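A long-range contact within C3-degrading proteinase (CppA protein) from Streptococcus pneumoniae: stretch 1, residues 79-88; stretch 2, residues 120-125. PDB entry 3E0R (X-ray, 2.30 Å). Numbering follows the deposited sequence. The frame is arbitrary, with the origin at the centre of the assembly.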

# COMPACT_ATOMS: atom_id res chain seq x y z
N VAL A 79 1.06 0.85 7.81
CA VAL A 79 1.26 -0.55 8.19
C VAL A 79 1.01 -0.61 9.67
O VAL A 79 1.77 -0.09 10.45
CB VAL A 79 2.67 -1.02 7.84
CG1 VAL A 79 2.87 -2.49 8.21
CG2 VAL A 79 2.97 -0.76 6.32
N LYS A 80 -0.14 -1.15 10.04
CA LYS A 80 -0.52 -1.29 11.42
C LYS A 80 -0.07 -2.64 11.88
O LYS A 80 -0.61 -3.64 11.41
CB LYS A 80 -2.03 -1.23 11.57
CG LYS A 80 -2.56 -1.49 13.02
CD LYS A 80 -4.11 -1.57 12.99
CE LYS A 80 -4.71 -1.45 14.37
NZ LYS A 80 -3.69 -1.86 15.35
N VAL A 81 0.91 -2.67 12.77
CA VAL A 81 1.49 -3.89 13.30
C VAL A 81 0.75 -4.33 14.57
O VAL A 81 0.41 -3.51 15.43
CB VAL A 81 3.00 -3.67 13.56
CG1 VAL A 81 3.65 -4.84 14.32
CG2 VAL A 81 3.69 -3.41 12.27
N GLU A 82 0.47 -5.62 14.67
CA GLU A 82 -0.15 -6.22 15.88
C GLU A 82 0.70 -6.17 17.19
O GLU A 82 0.24 -5.64 18.18
CB GLU A 82 -0.53 -7.70 15.62
CG GLU A 82 -1.25 -8.38 16.77
CD GLU A 82 -2.62 -7.77 17.00
OE1 GLU A 82 -3.12 -7.09 16.07
OE2 GLU A 82 -3.21 -7.99 18.10
N ASN A 83 1.89 -6.80 17.20
CA ASN A 83 2.77 -6.77 18.36
C ASN A 83 3.65 -5.50 18.28
O ASN A 83 4.40 -5.31 17.31
CB ASN A 83 3.62 -8.05 18.48
CG ASN A 83 4.43 -8.12 19.82
OD1 ASN A 83 4.63 -7.12 20.56
ND2 ASN A 83 4.91 -9.34 20.12
N PRO A 84 3.54 -4.62 19.29
CA PRO A 84 4.35 -3.39 19.19
C PRO A 84 5.86 -3.64 19.37
O PRO A 84 6.69 -2.91 18.80
CB PRO A 84 3.80 -2.49 20.32
CG PRO A 84 2.57 -3.19 20.84
CD PRO A 84 2.71 -4.64 20.50
N LEU A 85 6.22 -4.66 20.12
CA LEU A 85 7.64 -5.00 20.28
C LEU A 85 8.28 -5.44 18.97
O LEU A 85 9.49 -5.50 18.87
CB LEU A 85 7.83 -6.06 21.36
CG LEU A 85 7.28 -5.69 22.73
CD1 LEU A 85 7.61 -6.82 23.69
CD2 LEU A 85 7.81 -4.32 23.19
N GLU A 86 7.48 -5.73 17.95
CA GLU A 86 8.06 -6.00 16.65
C GLU A 86 8.53 -4.72 15.98
O GLU A 86 9.53 -4.79 15.27
CB GLU A 86 7.12 -6.81 15.74
CG GLU A 86 6.80 -8.15 16.31
CD GLU A 86 5.70 -8.86 15.55
OE1 GLU A 86 5.26 -8.38 14.47
OE2 GLU A 86 5.28 -9.93 16.05
N ILE A 87 7.87 -3.58 16.21
CA ILE A 87 8.38 -2.28 15.69
C ILE A 87 9.74 -1.89 16.31
O ILE A 87 10.63 -1.34 15.63
CB ILE A 87 7.37 -1.11 15.90
CG1 ILE A 87 6.12 -1.32 15.03
CG2 ILE A 87 8.02 0.30 15.57
CD1 ILE A 87 4.96 -0.46 15.41
N GLU A 88 9.90 -2.18 17.59
CA GLU A 88 11.13 -1.90 18.31
C GLU A 88 12.25 -2.84 17.86
O GLU A 88 13.42 -2.47 17.92
CB GLU A 88 10.91 -2.01 19.83
CG GLU A 88 9.73 -1.14 20.35
CD GLU A 88 9.69 -0.96 21.88
OE1 GLU A 88 10.41 -1.68 22.65
OE2 GLU A 88 8.89 -0.09 22.32
N LEU A 120 4.31 4.66 7.01
CA LEU A 120 4.15 4.77 8.44
C LEU A 120 3.98 3.37 8.99
O LEU A 120 3.09 2.66 8.55
CB LEU A 120 2.93 5.63 8.81
CG LEU A 120 2.51 5.69 10.32
CD1 LEU A 120 3.63 6.38 11.17
CD2 LEU A 120 1.22 6.38 10.54
N ILE A 121 4.84 2.95 9.91
CA ILE A 121 4.66 1.69 10.64
C ILE A 121 4.33 2.00 12.08
O ILE A 121 5.11 2.69 12.75
CB ILE A 121 5.91 0.78 10.62
CG1 ILE A 121 6.40 0.63 9.17
CG2 ILE A 121 5.59 -0.62 11.25
CD1 ILE A 121 6.77 -0.82 8.82
N HIS A 122 3.20 1.50 12.56
CA HIS A 122 2.71 1.86 13.85
C HIS A 122 1.93 0.69 14.42
O HIS A 122 1.76 -0.31 13.78
CB HIS A 122 1.83 3.12 13.75
CG HIS A 122 0.46 2.85 13.22
ND1 HIS A 122 -0.61 2.56 14.03
CD2 HIS A 122 -0.00 2.80 11.95
CE1 HIS A 122 -1.68 2.33 13.29
NE2 HIS A 122 -1.34 2.46 12.02
N ALA A 123 1.44 0.84 15.64
CA ALA A 123 0.75 -0.23 16.33
C ALA A 123 -0.49 0.27 17.07
O ALA A 123 -0.94 -0.39 18.02
CB ALA A 123 1.72 -0.88 17.30
N GLU A 124 -1.06 1.40 16.62
CA GLU A 124 -2.07 2.16 17.38
C GLU A 124 -3.46 1.83 16.87
O GLU A 124 -3.62 1.53 15.68
CB GLU A 124 -1.88 3.68 17.24
CG GLU A 124 -0.56 4.28 17.76
CD GLU A 124 -0.15 3.84 19.20
OE1 GLU A 124 -1.03 3.57 20.09
OE2 GLU A 124 1.08 3.77 19.40
N ASP A 125 -4.45 1.91 17.76
CA ASP A 125 -5.86 1.80 17.35
C ASP A 125 -6.33 3.16 16.79
O ASP A 125 -7.41 3.28 16.20
CB ASP A 125 -6.77 1.34 18.50
CG ASP A 125 -6.13 0.26 19.36
OD1 ASP A 125 -6.68 -0.87 19.42
OD2 ASP A 125 -5.10 0.55 20.00

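Two parallel strands, 79-81 and 120-122, lie side by side with their axes 4.9 Å apart at closest approach and 16° between their directions, and the helix that follows the first strand adds a second layer to the contact. Together the stretches bury 481 Å² between them, counting both sides.

Leu-120 opens the ladder with its backbone. Its O accepts from Val-79 N at 2.8 Å, a nearly straight bond, while its side chain points sideways and stays clear of the other stretch. Here the carbonyl does the pairing, and the leucine itself is buried.

Ile-121 sits in register with Val-79, CA to CA 4.8 Å, and both side chains lie on the same face of the sheet. Its backbone offers a softer contact, with Ile-121 CA 3.4 Å from Val-79 O in CA-H...O geometry. The side chain reaches several partners: Ile-121 CD1 is 4.2 Å from Val-79 CB, while Ile-121 CG2 packs 3.5 Å from Val-81 CG2 and 3.9 Å from Ile-87 CG1. Beta-branched residues suit the strand positions of Val-79, Val-81 and Ile-121, and these three and Ile-87 are all buried. Ile-87, on the helix, points toward stretch 2 and so joins this same apolar cluster, tying helix to strand.

His-122 makes two of the four hydrogen bonds across the stretches, both through its backbone. Its N donates to Val-79 O at 3.0 Å, and its O accepts from Val-81 N at 2.7 Å; these two bonds bracket Lys-80, the alternation expected of a parallel ladder. Lys-80 pairs with His-122 and shares its face of the sheet, opposite the one that carries Val-79 and Ile-121. With chi1 at 77° (p), the imidazole comes back toward the neighbouring strand, and Lys-80 CA lies over one ring face, 4.2 Å from the His-122 ring centroid, in a CH-pi contact. Histidine also serves its own stretch: His-122 ND1 accepts from Glu-124 N at 2.9 Å, bracing the chain where it leaves the strand.

Ala-123 falls just beyond the strand, yet has the largest covered area on stretch 2. Its CA approaches Val-81 O at 3.4 Å, extending the register one step past the last bridge. Its methyl meets Ile-87 on the helix and Pro-84: Ala-123 CB lies 3.8 Å from Ile-87 CD1 and 4.0 Å from Pro-84 CB. A small side chain fits these close approaches. Asn-83 caps the helix, its OD1 accepting from Leu-85 N at 3.0 Å.

Glu-124 turns its side chain away and contributes its carbonyl instead. Lys-80 has chi1 to chi3 all t, and this extended chain brings Lys-80 NZ within 3.4 Å of Glu-124 O, a weak hydrogen bond. The partly exposed lysine can thus lend its aliphatic part to the sheet and its amine to the loop. The Glu-124 carboxylate is satisfied elsewhere in the structure.

Asp-125, exposed and pointing away, marks where the contact fades.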